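Long-range contacts in MEM-A1 (Soil metagenome, PDB 6E0S), which probably hydrolyses beta-lactam antibiotics as a zinc-dependent metallo-beta-lactamase of subclass B3: residues A32-T37 with K185-V190; R204-P209 with K277-E282; E92-A97 with P137-V142. All coordinates share one frame; numbering follows the deposited sequence.

Contact 1: A32-T37 with K185-V190; sequences AVFGST and KSAAMV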
# COMPACT_ATOMS: atom_id res chain seq x y z
N ALA A 32 -8.78 15.14 -3.02
CA ALA A 32 -8.86 14.47 -4.31
C ALA A 32 -7.48 14.41 -4.95
O ALA A 32 -6.73 15.38 -4.92
CB ALA A 32 -9.81 15.23 -5.23
N VAL A 33 -7.17 13.26 -5.56
CA VAL A 33 -5.89 13.12 -6.23
C VAL A 33 -6.14 13.27 -7.73
O VAL A 33 -5.59 14.16 -8.38
CB VAL A 33 -5.19 11.79 -5.88
CG1 VAL A 33 -3.90 11.68 -6.60
CG2 VAL A 33 -4.94 11.72 -4.35
N PHE A 34 -7.00 12.41 -8.27
CA PHE A 34 -7.35 12.44 -9.69
C PHE A 34 -8.69 11.76 -9.87
O PHE A 34 -8.86 10.62 -9.44
CB PHE A 34 -6.28 11.73 -10.51
CG PHE A 34 -6.27 12.13 -11.95
CD1 PHE A 34 -5.48 13.20 -12.36
CD2 PHE A 34 -7.05 11.47 -12.88
CE1 PHE A 34 -5.45 13.59 -13.69
CE2 PHE A 34 -7.03 11.86 -14.23
CZ PHE A 34 -6.22 12.93 -14.62
N GLY A 35 -9.65 12.44 -10.50
CA GLY A 35 -10.93 11.78 -10.75
C GLY A 35 -11.58 11.39 -9.43
O GLY A 35 -11.61 12.18 -8.48
N SER A 36 -12.04 10.14 -9.34
CA SER A 36 -12.74 9.63 -8.16
C SER A 36 -11.78 9.00 -7.13
O SER A 36 -12.24 8.32 -6.20
CB SER A 36 -13.82 8.60 -8.57
OG SER A 36 -13.27 7.33 -8.92
N THR A 37 -10.48 9.25 -7.27
CA THR A 37 -9.45 8.70 -6.39
C THR A 37 -9.04 9.75 -5.37
O THR A 37 -8.69 10.88 -5.74
CB THR A 37 -8.23 8.24 -7.19
OG1 THR A 37 -8.58 7.08 -7.95
CG2 THR A 37 -7.06 7.85 -6.26
N LYS A 185 -9.28 13.63 -19.31
CA LYS A 185 -7.92 13.17 -19.11
C LYS A 185 -7.94 11.89 -18.30
O LYS A 185 -8.88 11.63 -17.55
CB LYS A 185 -7.09 14.23 -18.38
CG LYS A 185 -6.99 15.52 -19.16
CD LYS A 185 -6.33 16.65 -18.38
CE LYS A 185 -5.95 17.79 -19.34
NZ LYS A 185 -5.86 19.12 -18.68
N SER A 186 -6.88 11.10 -18.43
CA SER A 186 -6.75 9.88 -17.66
C SER A 186 -5.32 9.77 -17.16
O SER A 186 -4.39 10.36 -17.71
CB SER A 186 -7.12 8.64 -18.49
OG SER A 186 -6.12 8.34 -19.44
N ALA A 187 -5.17 9.04 -16.06
CA ALA A 187 -3.87 8.89 -15.42
C ALA A 187 -3.71 7.46 -14.95
O ALA A 187 -4.63 6.91 -14.32
CB ALA A 187 -3.73 9.84 -14.21
N ALA A 188 -2.53 6.87 -15.20
CA ALA A 188 -2.19 5.58 -14.63
C ALA A 188 -1.77 5.77 -13.16
O ALA A 188 -0.76 6.44 -12.87
CB ALA A 188 -1.09 4.91 -15.46
N MET A 189 -2.58 5.23 -12.24
CA MET A 189 -2.39 5.36 -10.80
C MET A 189 -1.61 4.16 -10.29
O MET A 189 -1.84 3.03 -10.73
CB MET A 189 -3.74 5.43 -10.07
CG MET A 189 -4.76 6.36 -10.81
SD MET A 189 -4.22 8.08 -10.74
CE MET A 189 -4.41 8.45 -9.01
N VAL A 190 -0.67 4.41 -9.36
CA VAL A 190 0.09 3.31 -8.78
C VAL A 190 0.10 3.49 -7.28
O VAL A 190 0.62 4.51 -6.79
CB VAL A 190 1.53 3.23 -9.32
CG1 VAL A 190 2.33 2.19 -8.53
CG2 VAL A 190 1.55 2.92 -10.84

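Contact 2: R204-P209 with K277-E282; sequences RYSGSP and KKLAAE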
# COMPACT_ATOMS: atom_id res chain seq x y z
N ARG A 204 18.32 -12.21 7.58
CA ARG A 204 19.29 -11.63 6.64
C ARG A 204 18.79 -11.83 5.23
O ARG A 204 18.49 -12.97 4.84
CB ARG A 204 20.67 -12.28 6.80
CG ARG A 204 21.31 -12.06 8.14
CD ARG A 204 22.49 -13.00 8.32
NE ARG A 204 23.35 -13.04 7.13
CZ ARG A 204 24.40 -12.25 6.93
NH1 ARG A 204 24.73 -11.34 7.84
NH2 ARG A 204 25.11 -12.36 5.82
N TYR A 205 18.71 -10.74 4.46
CA TYR A 205 18.36 -10.87 3.05
C TYR A 205 19.41 -11.65 2.28
O TYR A 205 19.08 -12.31 1.29
CB TYR A 205 18.15 -9.48 2.43
CG TYR A 205 16.78 -8.90 2.72
CD1 TYR A 205 15.72 -9.07 1.83
CD2 TYR A 205 16.53 -8.21 3.90
CE1 TYR A 205 14.47 -8.55 2.08
CE2 TYR A 205 15.27 -7.69 4.18
CZ TYR A 205 14.25 -7.86 3.27
OH TYR A 205 12.98 -7.36 3.54
N SER A 206 20.67 -11.61 2.72
CA SER A 206 21.74 -12.39 2.10
C SER A 206 21.46 -13.88 2.10
O SER A 206 22.16 -14.63 1.42
CB SER A 206 23.07 -12.17 2.83
OG SER A 206 23.28 -10.80 3.10
N GLY A 207 20.47 -14.34 2.88
CA GLY A 207 20.17 -15.76 2.95
C GLY A 207 19.50 -16.11 4.26
O GLY A 207 20.14 -16.06 5.31
N SER A 208 18.21 -16.45 4.22
CA SER A 208 17.51 -16.91 5.41
C SER A 208 16.55 -18.04 5.05
O SER A 208 15.69 -17.87 4.18
CB SER A 208 16.75 -15.78 6.12
OG SER A 208 17.57 -15.23 7.15
N PRO A 209 16.68 -19.19 5.70
CA PRO A 209 15.82 -20.33 5.35
C PRO A 209 14.36 -20.13 5.72
O PRO A 209 13.51 -20.86 5.18
CB PRO A 209 16.45 -21.50 6.13
CG PRO A 209 17.22 -20.84 7.25
CD PRO A 209 17.71 -19.54 6.69
N LYS A 277 22.67 -0.97 0.49
CA LYS A 277 23.15 -0.62 1.83
C LYS A 277 22.85 -1.73 2.83
O LYS A 277 23.70 -2.05 3.69
CB LYS A 277 22.52 0.69 2.29
CG LYS A 277 22.96 1.91 1.50
CD LYS A 277 22.25 3.17 1.98
CE LYS A 277 22.81 4.41 1.32
NZ LYS A 277 22.06 5.59 1.82
N LYS A 278 21.68 -2.36 2.73
CA LYS A 278 21.33 -3.46 3.64
C LYS A 278 22.26 -4.66 3.43
O LYS A 278 22.77 -5.25 4.39
CB LYS A 278 19.86 -3.84 3.45
CG LYS A 278 19.34 -4.99 4.34
CD LYS A 278 19.51 -4.60 5.81
CE LYS A 278 19.02 -5.67 6.75
NZ LYS A 278 19.44 -5.35 8.15
N LEU A 279 22.52 -5.02 2.18
CA LEU A 279 23.42 -6.14 1.93
C LEU A 279 24.82 -5.84 2.46
O LEU A 279 25.49 -6.73 3.00
CB LEU A 279 23.46 -6.46 0.45
CG LEU A 279 22.17 -6.97 -0.16
CD1 LEU A 279 22.33 -7.07 -1.70
CD2 LEU A 279 21.78 -8.32 0.43
N ALA A 280 25.27 -4.58 2.36
CA ALA A 280 26.58 -4.21 2.89
C ALA A 280 26.59 -4.29 4.41
O ALA A 280 27.56 -4.79 5.01
CB ALA A 280 26.98 -2.80 2.44
N ALA A 281 25.53 -3.82 5.06
CA ALA A 281 25.43 -3.92 6.51
C ALA A 281 25.42 -5.37 6.96
O ALA A 281 26.02 -5.71 8.00
CB ALA A 281 24.18 -3.20 7.01
N GLU A 282 24.79 -6.25 6.18
CA GLU A 282 24.73 -7.66 6.55
C GLU A 282 26.09 -8.32 6.46
O GLU A 282 26.38 -9.24 7.24
CB GLU A 282 23.73 -8.40 5.68
CG GLU A 282 22.32 -8.08 6.05
CD GLU A 282 21.33 -8.93 5.31
OE1 GLU A 282 21.78 -9.83 4.58
OE2 GLU A 282 20.12 -8.69 5.44
O HOH W 1 25.36 -9.31 2.12

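Contact 3: E92-A97 with P137-V142; sequences EHFDHA and PPMTPV. With ZN (zinc ion), chain B.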
# COMPACT_ATOMS: atom_id res chain seq x y z
N GLU A 92 1.17 -6.79 5.00
CA GLU A 92 0.46 -7.37 6.14
C GLU A 92 1.13 -7.03 7.46
O GLU A 92 1.30 -7.89 8.32
CB GLU A 92 0.32 -8.88 5.92
CG GLU A 92 1.68 -9.68 5.74
CD GLU A 92 2.19 -9.77 4.28
OE1 GLU A 92 2.84 -10.78 3.91
OE2 GLU A 92 1.97 -8.81 3.50
N HIS A 93 1.54 -5.78 7.63
CA HIS A 93 2.17 -5.33 8.85
C HIS A 93 1.22 -4.38 9.58
O HIS A 93 0.39 -3.69 8.96
CB HIS A 93 3.50 -4.61 8.57
CG HIS A 93 4.65 -5.53 8.28
ND1 HIS A 93 5.89 -5.07 7.89
CD2 HIS A 93 4.74 -6.88 8.30
CE1 HIS A 93 6.71 -6.10 7.71
NE2 HIS A 93 6.03 -7.21 7.96
N PHE A 94 1.36 -4.36 10.90
CA PHE A 94 0.61 -3.49 11.80
C PHE A 94 0.37 -2.07 11.28
O PHE A 94 -0.73 -1.54 11.44
CB PHE A 94 1.36 -3.46 13.14
CG PHE A 94 0.61 -2.79 14.27
CD1 PHE A 94 -0.29 -3.52 15.04
CD2 PHE A 94 0.88 -1.46 14.61
CE1 PHE A 94 -0.95 -2.92 16.10
CE2 PHE A 94 0.21 -0.86 15.69
CZ PHE A 94 -0.70 -1.60 16.42
N ASP A 95 1.37 -1.43 10.68
CA ASP A 95 1.21 -0.02 10.35
C ASP A 95 0.42 0.23 9.08
O ASP A 95 0.11 1.39 8.79
CB ASP A 95 2.58 0.67 10.24
CG ASP A 95 3.27 0.84 11.59
OD1 ASP A 95 4.46 0.54 11.70
OD2 ASP A 95 2.60 1.25 12.56
N HIS A 96 0.05 -0.81 8.32
CA HIS A 96 -0.71 -0.63 7.09
C HIS A 96 -1.95 -1.50 7.05
O HIS A 96 -2.93 -1.14 6.42
CB HIS A 96 0.18 -0.93 5.88
CG HIS A 96 1.40 -0.06 5.82
ND1 HIS A 96 1.37 1.23 5.33
CD2 HIS A 96 2.68 -0.29 6.21
CE1 HIS A 96 2.58 1.76 5.42
NE2 HIS A 96 3.40 0.85 5.94
N ALA A 97 -1.90 -2.67 7.69
CA ALA A 97 -3.07 -3.51 7.84
C ALA A 97 -3.71 -3.42 9.22
O ALA A 97 -4.79 -3.97 9.41
CB ALA A 97 -2.72 -4.98 7.58
N PRO A 137 4.07 -6.56 15.97
CA PRO A 137 2.94 -6.78 16.88
C PRO A 137 1.87 -7.61 16.21
O PRO A 137 1.73 -7.60 14.97
CB PRO A 137 2.43 -5.35 17.15
CG PRO A 137 3.50 -4.45 16.71
CD PRO A 137 4.22 -5.15 15.59
N PRO A 138 1.06 -8.32 16.98
CA PRO A 138 -0.10 -8.99 16.39
C PRO A 138 -1.14 -7.96 15.98
O PRO A 138 -1.16 -6.82 16.47
CB PRO A 138 -0.62 -9.87 17.53
CG PRO A 138 -0.18 -9.14 18.80
CD PRO A 138 1.14 -8.49 18.44
N MET A 139 -2.03 -8.39 15.08
CA MET A 139 -3.18 -7.59 14.70
C MET A 139 -4.46 -8.34 15.06
O MET A 139 -4.44 -9.55 15.27
CB MET A 139 -3.17 -7.27 13.20
CG MET A 139 -1.96 -6.44 12.75
SD MET A 139 -1.93 -6.16 10.96
CE MET A 139 -1.68 -7.85 10.35
N THR A 140 -5.56 -7.59 15.14
CA THR A 140 -6.87 -8.22 15.31
C THR A 140 -7.21 -9.04 14.07
O THR A 140 -7.12 -8.52 12.96
CB THR A 140 -7.97 -7.18 15.53
OG1 THR A 140 -7.67 -6.41 16.69
CG2 THR A 140 -9.32 -7.88 15.75
N PRO A 141 -7.59 -10.30 14.22
CA PRO A 141 -7.95 -11.11 13.04
C PRO A 141 -9.02 -10.43 12.21
O PRO A 141 -9.91 -9.76 12.73
CB PRO A 141 -8.46 -12.41 13.65
CG PRO A 141 -7.78 -12.49 14.99
CD PRO A 141 -7.72 -11.07 15.47
N VAL A 142 -8.92 -10.62 10.89
CA VAL A 142 -9.82 -10.01 9.91
C VAL A 142 -10.63 -11.13 9.27
O VAL A 142 -10.05 -12.12 8.81
CB VAL A 142 -9.06 -9.22 8.84
CG1 VAL A 142 -10.04 -8.76 7.72
CG2 VAL A 142 -8.36 -8.01 9.45
ZN ZN B . 6.18 -3.09 6.65
O HOH W 2 2.80 -6.54 12.42
O HOH W 3 6.40 -1.83 8.13

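Contact 1: A32-T37 with K185-V190
Phe34 lays one face of its ring on Ala187: the methyl carbon Ala187 CB stands 3.8 Å from the centroid of the Phe34 ring, 8° off the ring normal, a CH-pi contact. The rim of the same ring reaches the backbone, with Phe34 CE2 3.8 Å from Lys185 O, which lies at the edge in the ring plane. Two residues beyond Ala187, the bent Met189 side chain ends in a methyl lodged among three apolar groups. Met189 CE meets Thr37 CG2 tip to tip at 3.9 Å, and the same CE lies 4.1 Å from Val33 CG1 and also touches Phe34 CB.

CG of Phe34 is anti to the backbone N (chi1 -159°), which carries the ring toward 185-190. Behind it, the type II' turn from Phe34 to Thr37 and a classic beta bulge, which sets Val33 and Phe34 opposite the single residue Thr37, bring all three side chains to one side. Thr37 OG1 is hydrogen-bonded to Trp178 NE1, while its CG2 stays on the methionine.

No hydrogen bond joins the segments. Strand 31-34 is an edge of the seven-stranded sheet and strand 185-192 belongs to the five-stranded one; their short axes run at 100°, with side chains packed between the two sheets of the metallo-beta-lactamase sandwich. Ala180 of strand 174-182 and Ile232 of strand 232-235 complete the packing.

Contact 2: R204-P209 with K277-E282
Glu282 reaches out of the helix into the type I turn of Arg204 to Gly207, and its side chain carries most of the contact. At the root, Glu282 CB lies over one face of the Arg204 guanidinium, 4.1 Å from Arg204 CZ, and also borders Ser206 OG. CG is anti to the carbonyl carbon (chi1 -74°) and has the Ser206 hydroxyl as its neighbour. Beyond CG the chain is extended, which delivers the carboxylate carbon CD to the backbone of the turn.

There the two oxygens divide the work. Glu282 OE2 takes the N-H of Tyr205 at 2.7 Å, and OE1 takes that of Ser206 at 2.8 Å with an N-H...O angle of 161°. Each oxygen uses its syn lone pair, so the carboxylate grips two consecutive amides. OE2 also sits at the edge of the Tyr205 ring, in its plane. Ser206 OG stands so close to OE1 that the modelled separation is doubtful; a water donates to Ser206 OG and to Leu279 O, 2.7 Å from each. Leu279 CD2 adds an apolar touch on Tyr205 CB.

Arg204 runs past Glu282 in the opposite direction and returns a bond to the helix: Arg204 NH1 donates to Glu282 O at 2.7 Å. That oxygen lies in the guanidinium plane, while the donor stands above the carbonyl plane. Tyr205 OH is held elsewhere, by Gly168 O.

The carboxylate is thus buried but amply supplied with donors. Two amides and a guanidinium close by, though not in a salt bridge with it, would favour its ionised form, and the arginine's positive charge probably also suits the C-terminal part of helix 263-285.

Contact 3: E92-A97 with P137-V142
Apolar packing with a single water bridge joins Phe94 and Ala97, behind the zinc site, to Pro137 and Met139 of the loop before strand 145-148. Segment 92-97 carries most of the HxHxDH motif of the superfamily, which runs from His91 to His96, and its short helix 94-97 turns its outer side to that loop.

Met139 is the main intruder. Its CG is anti to the carbonyl carbon (chi1 -62°), and the chain runs on extended at chi2 (177°), setting Met139 SD 3.7 Å from Ala97 CB. The bend at chi3 then turns the methyl to Glu92, with Met139 CE 3.6 Å from Glu92 O. Phe94 packs beside it, its CD1 near Met139 CG: Pro137 CG sits over one face of the ring, offset toward the rim, and Pro138 O comes to the ring edge near its plane, 3.7 Å from Phe94 CD1. The Phe94 and Pro137 side chains cross at about a right angle. Val120 of helix 115-123 also packs on Met139.

His93 points its side chain away from the loop. Its ND1 binds one of the zinc ions at 2.4 Å; His91, His169 and a water, 2.0 Å from the metal, are the other ligands. His93 is the N-cap residue, and its backbone O takes the first-turn bonds from His96 N and Ala97 N.

No direct hydrogen bond spans the two segments. Instead, a water accepts from Phe94 N and donates to Pro137 O, 3.0 Å from each, satisfying the first N-H of the helix. The second-shell partner of the ligand is Asp130, hydrogen-bonded to His93 NE2; the Met139 thioether, packed on the backbone around His93, probably helps to steady it.

In the fold
Contact 1 lies across the centre of the chain from contact 3, their centres 28 Å apart, and 37 Å from contact 2, centre to centre; contacts 2 and 3 are separated by 25 Å between centres and about 8 Å between nearest atoms. Along the sequence contact 3 is nested inside the loop closed by contact 1, and contact 2 follows both. Contact 1 packs the two sheets together. Contact 3 joins a segment just after strand 84-88 to the loop before edge strand 145-148 of the seven-stranded sheet, while contact 2 fastens the loop following strand 185-192 to the long C-terminal helix 263-285. Contact 3 holds the zinc ligand His93, and the Tyr205 side chain of contact 2 is about 9 Å from a zinc ion.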